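Local coordinates for KLLA0E02245p (Kluyveromyces lactis, PDB 4GPS), which removes the NAD cap from NAD-capped RNAs by releasing the entire NAD moiety, and also has mRNA decapping and 5'-3' exoribonuclease activity, at residues H183-I188 / D375-I380; K65-V70 / T406-S411; M281-T286 / T292-S297; Y119-K124 / N285-T290. One frame throughout, in Å; residues are numbered along the deposited sequence.

In the fold
Interaction 3 lies at the metal site: the hairpin 273-285/290-297 brings together Asp282, Glu293 and Ile294, all of which bind a divalent cation. Interaction 4 is the outer end of that hairpin, its turn resting on helix 114-122; the two share Asn285 and Thr286, with centres about 12 Å apart. On the opposite side of the chain's centre, interactions 1 and 2 touch each other: Asp375 OD2 lies 2.7 Å from Val70 N, and Phe67 packs on helix 370-393. Interaction 1 comes closer to the active site, with nearest atoms about 7 Å from interaction 3, whereas those of interaction 2 stay about 22 Å from it. Interaction 2 encloses the other three along the chain.

Interaction 1: H183-I188 / D375-I380; sequences HHIIDI and DWFQHI
Ile188 and Trp376 join two helices in the core of this RAI1-like PD-(D/E)XK nuclease fold, where helix 182-190 meets the long helix 370-393 nearly at a right angle. The local axes stay 11.0 Å apart, a gap bridged by large side chains. Trp376 reaches across with CG anti to the backbone N (chi1 166°), which turns the pyrrole edge of the indole to the last turn of the shorter helix. There NE1 donates to Ile188 O at 2.8 Å in an almost straight bond (167°), with the oxygen in the indole plane. Pro192, four residues on, has no N-H for the usual helical bond to this carbonyl, and the indole N-H takes that place. Behind the bond, Ile380 lays CG1 on one face of its helix neighbour's ring, 3.1 Å above the plane and toward the rim. Its CG1 almost eclipses the backbone N (chi1 16°), an unusual and, if the model is right, strained setting. Phe377 also meets Ile185, ring atom CE2 lying 4.2 Å from CG2 in an oblique approach. Side chains of strands 198-204 and 210-213 pack against Ile188, and the Trp376 ring stands edge-to-face with Phe67. The tightest apolar touch between the helices is a pair of methyls, Ile188 CG2 and Ile380 CD1, 3.4 Å apart.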
loop_
_atom_site.group_PDB
_atom_site.type_symbol
_atom_site.label_atom_id
_atom_site.label_comp_id
_atom_site.label_asym_id
_atom_site.label_seq_id
_atom_site.Cartn_x
_atom_site.Cartn_y
_atom_site.Cartn_z
ATOM N N HIS A 183 -2.484 3.326 2.236
ATOM C CA HIS A 183 -3.656 3.121 1.394
ATOM C C HIS A 183 -3.882 4.267 0.399
ATOM O O HIS A 183 -4.194 4.025 -0.762
ATOM C CB HIS A 183 -4.914 2.951 2.272
ATOM C CG HIS A 183 -6.040 2.271 1.572
ATOM N ND1 HIS A 183 -6.151 0.897 1.500
ATOM C CD2 HIS A 183 -7.063 2.768 0.830
ATOM C CE1 HIS A 183 -7.188 0.575 0.741
ATOM N NE2 HIS A 183 -7.759 1.690 0.321
ATOM N N HIS A 184 -3.739 5.514 0.840
ATOM C CA HIS A 184 -3.975 6.638 -0.068
ATOM C C HIS A 184 -2.867 6.864 -1.064
ATOM O O HIS A 184 -3.127 7.409 -2.136
ATOM C CB HIS A 184 -4.232 7.934 0.687
ATOM C CG HIS A 184 -5.363 7.841 1.649
ATOM N ND1 HIS A 184 -6.560 7.235 1.326
ATOM C CD2 HIS A 184 -5.462 8.209 2.948
ATOM C CE1 HIS A 184 -7.344 7.225 2.389
ATOM N NE2 HIS A 184 -6.701 7.809 3.385
ATOM N N ILE A 185 -1.635 6.474 -0.723
ATOM C CA ILE A 185 -0.562 6.647 -1.674
ATOM C C ILE A 185 -0.844 5.581 -2.741
ATOM O O ILE A 185 -0.826 5.855 -3.933
ATOM C CB ILE A 185 0.848 6.469 -1.027
ATOM C CG1 ILE A 185 1.067 7.496 0.109
ATOM C CG2 ILE A 185 1.899 6.704 -2.072
ATOM C CD1 ILE A 185 0.840 8.932 -0.353
ATOM N N ILE A 186 -1.149 4.370 -2.322
ATOM C CA ILE A 186 -1.469 3.367 -3.302
ATOM C C ILE A 186 -2.636 3.863 -4.210
ATOM O O ILE A 186 -2.544 3.765 -5.443
ATOM C CB ILE A 186 -1.838 2.019 -2.621
ATOM C CG1 ILE A 186 -0.605 1.440 -1.946
ATOM C CG2 ILE A 186 -2.359 0.998 -3.654
ATOM C CD1 ILE A 186 -0.943 0.480 -0.826
ATOM N N ASP A 187 -3.707 4.415 -3.625
ATOM C CA ASP A 187 -4.845 4.867 -4.437
ATOM C C ASP A 187 -4.420 5.868 -5.507
ATOM O O ASP A 187 -4.875 5.796 -6.644
ATOM C CB ASP A 187 -5.962 5.551 -3.611
ATOM C CG ASP A 187 -6.725 4.594 -2.689
ATOM O OD1 ASP A 187 -6.954 3.413 -3.059
ATOM O OD2 ASP A 187 -7.108 5.053 -1.578
ATOM N N ILE A 188 -3.576 6.820 -5.128
ATOM C CA ILE A 188 -3.129 7.827 -6.050
ATOM C C ILE A 188 -2.291 7.229 -7.175
ATOM O O ILE A 188 -2.443 7.631 -8.311
ATOM C CB ILE A 188 -2.305 8.895 -5.327
ATOM C CG1 ILE A 188 -3.225 9.729 -4.443
ATOM C CG2 ILE A 188 -1.518 9.739 -6.360
ATOM C CD1 ILE A 188 -2.505 10.402 -3.271
ATOM N N ASP A 375 6.192 5.998 -13.328
ATOM C CA ASP A 375 6.272 7.301 -14.004
ATOM C C ASP A 375 5.126 8.201 -13.559
ATOM O O ASP A 375 5.331 9.400 -13.277
ATOM C CB ASP A 375 6.227 7.157 -15.532
ATOM C CG ASP A 375 7.479 6.508 -16.111
ATOM O OD1 ASP A 375 8.593 6.628 -15.529
ATOM O OD2 ASP A 375 7.339 5.879 -17.179
ATOM N N TRP A 376 3.919 7.622 -13.496
ATOM C CA TRP A 376 2.723 8.339 -13.065
ATOM C C TRP A 376 2.939 8.890 -11.644
ATOM O O TRP A 376 2.591 10.041 -11.348
ATOM C CB TRP A 376 1.532 7.393 -13.050
ATOM C CG TRP A 376 0.362 7.955 -12.309
ATOM C CD1 TRP A 376 -0.127 7.522 -11.114
ATOM C CD2 TRP A 376 -0.472 9.065 -12.709
ATOM N NE1 TRP A 376 -1.205 8.282 -10.744
ATOM C CE2 TRP A 376 -1.441 9.236 -11.698
ATOM C CE3 TRP A 376 -0.487 9.929 -13.820
ATOM C CZ2 TRP A 376 -2.428 10.238 -11.762
ATOM C CZ3 TRP A 376 -1.463 10.920 -13.878
ATOM C CH2 TRP A 376 -2.420 11.066 -12.853
ATOM N N PHE A 377 3.494 8.028 -10.783
ATOM C CA PHE A 377 3.809 8.352 -9.403
ATOM C C PHE A 377 4.650 9.639 -9.323
ATOM O O PHE A 377 4.306 10.567 -8.588
ATOM C CB PHE A 377 4.585 7.183 -8.780
ATOM C CG PHE A 377 5.066 7.441 -7.387
ATOM C CD1 PHE A 377 6.389 7.210 -7.051
ATOM C CD2 PHE A 377 4.172 7.796 -6.378
ATOM C CE1 PHE A 377 6.810 7.304 -5.722
ATOM C CE2 PHE A 377 4.576 7.895 -5.052
ATOM C CZ PHE A 377 5.895 7.641 -4.722
ATOM N N GLN A 378 5.759 9.653 -10.065
ATOM C CA GLN A 378 6.680 10.789 -10.139
ATOM C C GLN A 378 5.957 12.023 -10.622
ATOM O O GLN A 378 6.223 13.124 -10.123
ATOM C CB GLN A 378 7.822 10.504 -11.130
ATOM C CG GLN A 378 8.923 9.571 -10.594
ATOM C CD GLN A 378 9.643 10.164 -9.379
ATOM O OE1 GLN A 378 9.950 11.362 -9.358
ATOM N NE2 GLN A 378 9.925 9.329 -8.373
ATOM N N HIS A 379 5.051 11.835 -11.589
ATOM C CA HIS A 379 4.298 12.949 -12.169
ATOM C C HIS A 379 3.273 13.653 -11.281
ATOM O O HIS A 379 3.481 14.829 -10.969
ATOM C CB HIS A 379 3.594 12.537 -13.476
ATOM C CG HIS A 379 2.901 13.676 -14.169
ATOM N ND1 HIS A 379 3.573 14.605 -14.933
ATOM C CD2 HIS A 379 1.600 14.055 -14.182
ATOM C CE1 HIS A 379 2.717 15.505 -15.390
ATOM N NE2 HIS A 379 1.514 15.194 -14.950
ATOM N N ILE A 380 2.183 12.979 -10.879
ATOM C CA ILE A 380 1.151 13.664 -10.073
ATOM C C ILE A 380 1.652 14.141 -8.764
ATOM O O ILE A 380 1.121 15.119 -8.260
ATOM C CB ILE A 380 -0.142 12.843 -9.691
ATOM C CG1 ILE A 380 0.101 11.378 -9.909
ATOM C CG2 ILE A 380 -1.401 13.453 -10.327
ATOM C CD1 ILE A 380 0.742 10.802 -8.730
#

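Interaction 2: K65-V70 / T406-S411; sequences KKFPHV and TNLTLS
Lys65 runs alongside Asn407, both side chains pointing the same way, where the segment just after strand 60-63 passes the turn of the antiparallel hairpin 399-404/409-414. Starting at the root, Lys65 CB lies 3.5 Å from Asn407 O. The next carbon, CG, is anti to the backbone N (chi1 -165°) and skirts the same oxygen at 3.8 Å, and CD does so at 4.0 Å. A bend at chi3 (-55°) then folds the chain back, bringing CE to 3.0 Å from Asn407 O, a snug approach of a methylene to a carbonyl. At the tip, NZ sits 3.7 Å from Asn407 OD1, too long for a bond, and as far from CB of the same residue. The lysine thus curls round one peptide oxygen with its aliphatic length.

Leu408 takes the next place in the turn with positive phi (65°), and its backbone bonds to Cys64, continuing the pairing of strands 60-63 and 409-414. Its side chain points inward toward Phe67, beside Pro192 and Tyr366. The Phe67 ring, in contact with His379 of helix 370-393, meets the leucine obliquely, CE2 to Leu408 CD1 at 3.8 Å.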
loop_
_atom_site.group_PDB
_atom_site.type_symbol
_atom_site.label_atom_id
_atom_site.label_comp_id
_atom_site.label_asym_id
_atom_site.label_seq_id
_atom_site.Cartn_x
_atom_site.Cartn_y
_atom_site.Cartn_z
ATOM N N LYS A 65 -3.432 13.548 -18.148
ATOM C CA LYS A 65 -3.440 12.365 -19.018
ATOM C C LYS A 65 -2.224 12.217 -19.923
ATOM O O LYS A 65 -1.916 11.115 -20.387
ATOM C CB LYS A 65 -4.691 12.315 -19.903
ATOM C CG LYS A 65 -4.898 10.922 -20.548
ATOM C CD LYS A 65 -6.113 10.857 -21.497
ATOM C CE LYS A 65 -7.428 11.300 -20.818
ATOM N NZ LYS A 65 -8.641 11.288 -21.697
ATOM N N LYS A 66 -1.534 13.312 -20.185
ATOM C CA LYS A 66 -0.377 13.230 -21.039
ATOM C C LYS A 66 0.907 13.233 -20.236
ATOM O O LYS A 66 1.920 13.758 -20.673
ATOM C CB LYS A 66 -0.409 14.374 -22.054
ATOM C CG LYS A 66 -1.540 14.208 -23.083
ATOM C CD LYS A 66 -1.416 15.143 -24.282
ATOM C CE LYS A 66 -1.683 16.590 -23.890
ATOM N NZ LYS A 66 -0.754 17.101 -22.822
ATOM N N PHE A 67 0.846 12.640 -19.052
ATOM C CA PHE A 67 1.995 12.554 -18.167
ATOM C C PHE A 67 3.098 11.740 -18.840
ATOM O O PHE A 67 2.849 10.718 -19.473
ATOM C CB PHE A 67 1.593 11.913 -16.823
ATOM C CG PHE A 67 1.291 10.447 -16.903
ATOM C CD1 PHE A 67 2.280 9.502 -16.648
ATOM C CD2 PHE A 67 0.022 10.003 -17.270
ATOM C CE1 PHE A 67 2.012 8.130 -16.760
ATOM C CE2 PHE A 67 -0.263 8.627 -17.384
ATOM C CZ PHE A 67 0.740 7.691 -17.127
ATOM N N PRO A 68 4.338 12.196 -18.717
ATOM C CA PRO A 68 5.490 11.505 -19.323
ATOM C C PRO A 68 5.626 10.065 -18.812
ATOM O O PRO A 68 5.742 9.843 -17.600
ATOM C CB PRO A 68 6.684 12.358 -18.890
ATOM C CG PRO A 68 6.066 13.744 -18.630
ATOM C CD PRO A 68 4.746 13.401 -17.972
ATOM N N HIS A 69 5.621 9.097 -19.725
ATOM C CA HIS A 69 5.753 7.722 -19.318
ATOM C C HIS A 69 6.332 6.788 -20.344
ATOM O O HIS A 69 6.121 6.929 -21.549
ATOM C CB HIS A 69 4.416 7.170 -18.855
ATOM C CG HIS A 69 3.365 7.127 -19.915
ATOM N ND1 HIS A 69 3.239 6.069 -20.792
ATOM C CD2 HIS A 69 2.339 7.970 -20.191
ATOM C CE1 HIS A 69 2.175 6.256 -21.556
ATOM N NE2 HIS A 69 1.609 7.401 -21.211
ATOM N N VAL A 70 7.077 5.822 -19.824
ATOM C CA VAL A 70 7.729 4.785 -20.587
ATOM C C VAL A 70 6.692 3.970 -21.385
ATOM O O VAL A 70 5.503 3.916 -21.040
ATOM C CB VAL A 70 8.478 3.887 -19.603
ATOM C CG1 VAL A 70 8.590 2.543 -20.135
ATOM C CG2 VAL A 70 9.852 4.458 -19.315
ATOM N N THR A 406 -11.430 9.525 -14.299
ATOM C CA THR A 406 -10.961 8.280 -14.834
ATOM C C THR A 406 -10.144 8.680 -16.068
ATOM O O THR A 406 -9.473 7.839 -16.645
ATOM C CB THR A 406 -12.097 7.337 -15.250
ATOM O OG1 THR A 406 -13.072 8.065 -16.009
ATOM C CG2 THR A 406 -12.743 6.711 -14.013
ATOM N N ASN A 407 -10.202 9.959 -16.456
ATOM C CA ASN A 407 -9.427 10.483 -17.606
ATOM C C ASN A 407 -8.151 11.129 -17.122
ATOM O O ASN A 407 -7.487 11.830 -17.882
ATOM C CB ASN A 407 -10.163 11.595 -18.374
ATOM C CG ASN A 407 -11.478 11.145 -18.963
ATOM O OD1 ASN A 407 -11.530 10.192 -19.751
ATOM N ND2 ASN A 407 -12.561 11.836 -18.587
ATOM N N LEU A 408 -7.835 10.935 -15.849
ATOM C CA LEU A 408 -6.660 11.527 -15.235
ATOM C C LEU A 408 -6.724 13.048 -15.187
ATOM O O LEU A 408 -5.694 13.719 -15.198
ATOM C CB LEU A 408 -5.385 11.067 -15.934
ATOM C CG LEU A 408 -5.330 9.538 -16.044
ATOM C CD1 LEU A 408 -3.953 9.114 -16.552
ATOM C CD2 LEU A 408 -5.620 8.906 -14.688
ATOM N N THR A 409 -7.927 13.607 -15.148
ATOM C CA THR A 409 -8.021 15.053 -15.004
ATOM C C THR A 409 -8.038 15.366 -13.499
ATOM O O THR A 409 -8.903 14.883 -12.755
ATOM C CB THR A 409 -9.287 15.623 -15.645
ATOM O OG1 THR A 409 -9.130 15.618 -17.069
ATOM C CG2 THR A 409 -9.529 17.060 -15.168
ATOM N N LEU A 410 -7.073 16.168 -13.062
ATOM C CA LEU A 410 -6.934 16.548 -11.667
ATOM C C LEU A 410 -7.775 17.777 -11.318
ATOM O O LEU A 410 -7.715 18.773 -12.017
ATOM C CB LEU A 410 -5.443 16.847 -11.368
ATOM C CG LEU A 410 -5.137 17.619 -10.076
ATOM C CD1 LEU A 410 -5.490 16.725 -8.897
ATOM C CD2 LEU A 410 -3.675 18.060 -10.025
ATOM N N SER A 411 -8.545 17.699 -10.232
ATOM C CA SER A 411 -9.374 18.816 -9.747
ATOM C C SER A 411 -9.078 19.183 -8.291
ATOM O O SER A 411 -9.158 18.328 -7.413
ATOM C CB SER A 411 -10.858 18.481 -9.845
ATOM O OG SER A 411 -11.337 18.808 -11.120
#

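Interaction 3: M281-T286 / T292-S297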
loop_
_atom_site.group_PDB
_atom_site.type_symbol
_atom_site.label_atom_id
_atom_site.label_comp_id
_atom_site.label_asym_id
_atom_site.label_seq_id
_atom_site.Cartn_x
_atom_site.Cartn_y
_atom_site.Cartn_z
ATOM N N MET A 281 1.259 -3.667 9.211
ATOM C CA MET A 281 1.985 -4.888 8.870
ATOM C C MET A 281 1.279 -6.042 9.551
ATOM O O MET A 281 1.021 -5.990 10.754
ATOM C CB MET A 281 3.424 -4.822 9.376
ATOM C CG MET A 281 4.160 -3.558 8.937
ATOM S SD MET A 281 4.646 -3.503 7.136
ATOM C CE MET A 281 3.207 -2.778 6.441
ATOM N N ASP A 282 0.968 -7.083 8.781
ATOM C CA ASP A 282 0.293 -8.251 9.306
ATOM C C ASP A 282 1.169 -9.079 10.199
ATOM O O ASP A 282 0.697 -9.635 11.186
ATOM C CB ASP A 282 -0.177 -9.172 8.186
ATOM C CG ASP A 282 -1.143 -8.519 7.252
ATOM O OD1 ASP A 282 -1.942 -7.666 7.700
ATOM O OD2 ASP A 282 -1.092 -8.885 6.061
ATOM N N SER A 283 2.451 -9.161 9.872
ATOM C CA SER A 283 3.315 -9.996 10.681
ATOM C C SER A 283 4.756 -9.880 10.316
ATOM O O SER A 283 5.113 -9.237 9.322
ATOM C CB SER A 283 2.939 -11.459 10.469
ATOM O OG SER A 283 3.326 -11.890 9.155
ATOM N N ILE A 284 5.585 -10.530 11.129
ATOM C CA ILE A 284 7.020 -10.600 10.870
ATOM C C ILE A 284 7.380 -12.067 10.747
ATOM O O ILE A 284 6.845 -12.906 11.476
ATOM C CB ILE A 284 7.910 -10.079 12.001
ATOM C CG1 ILE A 284 7.662 -8.596 12.248
ATOM C CG2 ILE A 284 9.374 -10.228 11.587
ATOM C CD1 ILE A 284 6.471 -8.314 13.133
ATOM N N ASN A 285 8.252 -12.369 9.793
ATOM C CA ASN A 285 8.765 -13.717 9.615
ATOM C C ASN A 285 9.965 -13.716 10.585
ATOM O O ASN A 285 11.006 -13.080 10.312
ATOM C CB ASN A 285 9.254 -13.920 8.180
ATOM C CG ASN A 285 9.863 -15.282 7.974
ATOM O OD1 ASN A 285 10.616 -15.784 8.823
ATOM N ND2 ASN A 285 9.546 -15.897 6.846
ATOM N N THR A 286 9.815 -14.384 11.726
ATOM C CA THR A 286 10.881 -14.403 12.730
ATOM C C THR A 286 12.239 -15.007 12.290
ATOM O O THR A 286 13.294 -14.627 12.810
ATOM C CB THR A 286 10.376 -15.095 13.976
ATOM O OG1 THR A 286 9.712 -16.304 13.591
ATOM C CG2 THR A 286 9.397 -14.190 14.725
ATOM N N THR A 292 6.037 -9.533 6.641
ATOM C CA THR A 292 5.377 -10.430 5.693
ATOM C C THR A 292 3.878 -10.055 5.613
ATOM O O THR A 292 3.135 -10.166 6.594
ATOM C CB THR A 292 5.563 -11.889 6.165
ATOM O OG1 THR A 292 6.971 -12.169 6.206
ATOM C CG2 THR A 292 4.834 -12.895 5.220
ATOM N N GLU A 293 3.464 -9.570 4.444
ATOM C CA GLU A 293 2.096 -9.134 4.201
ATOM C C GLU A 293 1.346 -10.310 3.570
ATOM O O GLU A 293 1.763 -10.875 2.549
ATOM C CB GLU A 293 2.093 -7.902 3.282
ATOM C CG GLU A 293 3.134 -6.865 3.709
ATOM C CD GLU A 293 2.720 -5.439 3.434
ATOM O OE1 GLU A 293 1.584 -5.081 3.794
ATOM O OE2 GLU A 293 3.528 -4.670 2.875
ATOM N N ILE A 294 0.252 -10.671 4.226
ATOM C CA ILE A 294 -0.594 -11.792 3.873
ATOM C C ILE A 294 -1.767 -11.408 2.958
ATOM O O ILE A 294 -2.522 -10.471 3.240
ATOM C CB ILE A 294 -1.103 -12.428 5.182
ATOM C CG1 ILE A 294 0.126 -12.818 6.018
ATOM C CG2 ILE A 294 -2.056 -13.614 4.901
ATOM C CD1 ILE A 294 -0.204 -13.415 7.335
ATOM N N LYS A 295 -1.890 -12.133 1.852
ATOM C CA LYS A 295 -2.961 -11.893 0.879
ATOM C C LYS A 295 -3.727 -13.196 0.625
ATOM O O LYS A 295 -3.132 -14.284 0.513
ATOM C CB LYS A 295 -2.391 -11.362 -0.453
ATOM C CG LYS A 295 -1.773 -9.980 -0.380
ATOM C CD LYS A 295 -2.827 -8.906 -0.099
ATOM C CE LYS A 295 -2.212 -7.548 -0.031
ATOM N NZ LYS A 295 -3.209 -6.504 0.265
ATOM N N SER A 296 -5.043 -13.064 0.564
ATOM C CA SER A 296 -5.941 -14.175 0.293
ATOM C C SER A 296 -6.306 -14.082 -1.194
ATOM O O SER A 296 -6.695 -13.025 -1.671
ATOM C CB SER A 296 -7.198 -14.028 1.145
ATOM O OG SER A 296 -8.134 -15.040 0.848
ATOM N N SER A 297 -6.190 -15.179 -1.936
ATOM C CA SER A 297 -6.522 -15.114 -3.357
ATOM C C SER A 297 -6.998 -16.430 -3.967
ATOM O O SER A 297 -6.852 -17.509 -3.400
ATOM C CB SER A 297 -5.285 -14.639 -4.133
ATOM O OG SER A 297 -5.596 -14.239 -5.448
HETATM O O HOH W 1 0.610 -6.287 5.939
HETATM O O HOH W 2 8.259 -14.346 4.845
#
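The carboxylate of Asp282 meets strand 292-297 through OD2, which receives the N-H of Ile294 at 2.9 Å on its anti lone pair, the side turned from OD1. The Glu293 carboxylate has the methyl of Met281 over one face, offset past the oxygens, with CE 3.9 Å from OE1. Bends at chi2 and chi3 (-73° and 89°) curl the methionine back to put it there. A water accepts from Asp282 N and lies 2.6 Å from Glu293 OE1, while Arg182 holds OE2 in a salt bridge.

Farther along, Thr292 N donates to Ser283 O at 2.9 Å, from well above the carbonyl plane. The serine answers with its side chain, OG giving a 3.1 Å bond to Thr292 O. A second water lies 2.8 Å from Asn285 ND2 and also bonds to Thr292 OG1, whose main partner is Thr290 O. The N-to-C directions of the short strand segments differ by 117°, well away from the 180° of an exactly antiparallel pair.

Asp282, Glu293, Ile294 and, from helix 233-246, Glu243 bind a divalent cation; Lys295 probably contacts substrate. An acid at the break in one hairpin strand and Glu-Ile-Lys on the next form the signature active site of PD-(D/E)XK nucleases.

Interaction 4: Y119-K124 / N285-T290; sequences YIKDSK and NTLTDT
Leu287 presses its CD1 methyl against the aliphatic part of Lys121, 3.8 Å from CD and 4.0 Å from CB, the two side chains crossing at about a right angle. One residue back on the helix, Ile120 and Asn285 approach from opposite directions, CD1 lying 4.1 Å from ND2. The lysine lies extended from CB to CE and turns only at chi4 (-62°), which swings NZ away from the leucine to form a salt bridge with Asp122 OD1 at 3.0 Å.

The leucine and asparagine belong to the turn of the beta hairpin 273-285/290-297, and this turn rests on the last turn of helix 114-122. Asn285 OD1 organises it from inside as an Asx motif, accepting from Thr288 N at 3.2 Å from above the amide plane, and weakly from Leu287 N. Asp289, with positive phi, and Thr290 both face Asn285 in a G1 beta bulge, closed where Asn285 N donates to Thr290 O at 2.9 Å. Within the same turn Thr290 OG1 donates to Thr288 O at 2.9 Å.

Farther out, Cys117 of the same helix touches Asn285, Thr286 and Leu287, while Leu327 of strand 325-331 lies against Ile120. Lys323 NZ bonds to Asp289 O.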
loop_
_atom_site.group_PDB
_atom_site.type_symbol
_atom_site.label_atom_id
_atom_site.label_comp_id
_atom_site.label_asym_id
_atom_site.label_seq_id
_atom_site.Cartn_x
_atom_site.Cartn_y
_atom_site.Cartn_z
ATOM N N TYR A 119 8.113 -23.470 6.673
ATOM C CA TYR A 119 7.625 -23.878 5.384
ATOM C C TYR A 119 8.184 -22.952 4.310
ATOM O O TYR A 119 8.546 -23.404 3.244
ATOM C CB TYR A 119 6.114 -23.792 5.323
ATOM C CG TYR A 119 5.595 -24.061 3.927
ATOM C CD1 TYR A 119 5.668 -25.350 3.363
ATOM C CD2 TYR A 119 5.039 -23.036 3.160
ATOM C CE1 TYR A 119 5.192 -25.601 2.063
ATOM C CE2 TYR A 119 4.560 -23.280 1.861
ATOM C CZ TYR A 119 4.644 -24.551 1.330
ATOM O OH TYR A 119 4.196 -24.765 0.058
ATOM N N ILE A 120 8.228 -21.649 4.583
ATOM C CA ILE A 120 8.728 -20.701 3.598
ATOM C C ILE A 120 10.213 -20.895 3.325
ATOM O O ILE A 120 10.653 -20.815 2.176
ATOM C CB ILE A 120 8.482 -19.244 4.061
ATOM C CG1 ILE A 120 6.989 -18.918 3.956
ATOM C CG2 ILE A 120 9.316 -18.255 3.225
ATOM C CD1 ILE A 120 6.599 -17.662 4.678
ATOM N N LYS A 121 10.979 -21.159 4.383
ATOM C CA LYS A 121 12.423 -21.357 4.267
ATOM C C LYS A 121 12.850 -22.635 3.561
ATOM O O LYS A 121 13.805 -22.634 2.787
ATOM C CB LYS A 121 13.063 -21.328 5.662
ATOM C CG LYS A 121 14.526 -21.809 5.726
ATOM C CD LYS A 121 15.053 -21.742 7.167
ATOM C CE LYS A 121 16.380 -22.478 7.327
ATOM N NZ LYS A 121 16.303 -23.950 7.025
ATOM N N ASP A 122 12.152 -23.732 3.825
ATOM C CA ASP A 122 12.517 -25.012 3.228
ATOM C C ASP A 122 11.717 -25.330 1.983
ATOM O O ASP A 122 12.056 -26.246 1.260
ATOM C CB ASP A 122 12.324 -26.161 4.241
ATOM C CG ASP A 122 13.217 -26.019 5.495
ATOM O OD1 ASP A 122 14.346 -25.460 5.363
ATOM O OD2 ASP A 122 12.794 -26.484 6.601
ATOM N N SER A 123 10.664 -24.570 1.733
ATOM C CA SER A 123 9.772 -24.831 0.614
ATOM C C SER A 123 9.068 -26.200 0.825
ATOM O O SER A 123 8.625 -26.849 -0.121
ATOM C CB SER A 123 10.550 -24.785 -0.716
ATOM O OG SER A 123 10.896 -23.449 -1.068
ATOM N N LYS A 124 8.964 -26.626 2.081
ATOM C CA LYS A 124 8.313 -27.887 2.428
ATOM C C LYS A 124 7.854 -27.925 3.873
ATOM O O LYS A 124 8.453 -27.304 4.733
ATOM C CB LYS A 124 9.245 -29.072 2.145
ATOM C CG LYS A 124 8.927 -29.684 0.782
ATOM C CD LYS A 124 10.001 -30.632 0.223
ATOM C CE LYS A 124 9.601 -31.113 -1.193
ATOM N NZ LYS A 124 10.744 -31.723 -1.936
ATOM N N ASN A 285 8.252 -12.369 9.793
ATOM C CA ASN A 285 8.765 -13.717 9.615
ATOM C C ASN A 285 9.965 -13.716 10.585
ATOM O O ASN A 285 11.006 -13.080 10.312
ATOM C CB ASN A 285 9.254 -13.920 8.180
ATOM C CG ASN A 285 9.863 -15.282 7.974
ATOM O OD1 ASN A 285 10.616 -15.784 8.823
ATOM N ND2 ASN A 285 9.546 -15.897 6.846
ATOM N N THR A 286 9.815 -14.384 11.726
ATOM C CA THR A 286 10.881 -14.403 12.730
ATOM C C THR A 286 12.239 -15.007 12.290
ATOM O O THR A 286 13.294 -14.627 12.810
ATOM C CB THR A 286 10.376 -15.095 13.976
ATOM O OG1 THR A 286 9.712 -16.304 13.591
ATOM C CG2 THR A 286 9.397 -14.190 14.725
ATOM N N LEU A 287 12.224 -15.935 11.334
ATOM C CA LEU A 287 13.467 -16.514 10.841
ATOM C C LEU A 287 14.249 -15.513 9.977
ATOM O O LEU A 287 15.483 -15.504 9.967
ATOM C CB LEU A 287 13.205 -17.755 9.977
ATOM C CG LEU A 287 12.475 -18.981 10.524
ATOM C CD1 LEU A 287 12.546 -20.100 9.469
ATOM C CD2 LEU A 287 13.115 -19.423 11.837
ATOM N N THR A 288 13.539 -14.657 9.255
ATOM C CA THR A 288 14.207 -13.741 8.353
ATOM C C THR A 288 14.130 -12.288 8.786
ATOM O O THR A 288 14.689 -11.411 8.119
ATOM C CB THR A 288 13.610 -13.903 6.919
ATOM O OG1 THR A 288 12.238 -13.477 6.915
ATOM C CG2 THR A 288 13.653 -15.399 6.468
ATOM N N ASP A 289 13.451 -12.041 9.903
ATOM C CA ASP A 289 13.268 -10.681 10.421
ATOM C C ASP A 289 12.766 -9.731 9.325
ATOM O O ASP A 289 13.243 -8.605 9.157
ATOM C CB ASP A 289 14.563 -10.135 11.016
ATOM C CG ASP A 289 14.321 -8.877 11.817
ATOM O OD1 ASP A 289 13.302 -8.845 12.546
ATOM O OD2 ASP A 289 15.132 -7.932 11.724
ATOM N N THR A 290 11.772 -10.206 8.597
ATOM C CA THR A 290 11.222 -9.487 7.479
ATOM C C THR A 290 9.705 -9.386 7.588
ATOM O O THR A 290 9.005 -10.384 7.792
ATOM C CB THR A 290 11.614 -10.243 6.176
ATOM O OG1 THR A 290 13.046 -10.225 6.030
ATOM C CG2 THR A 290 10.933 -9.637 4.946
#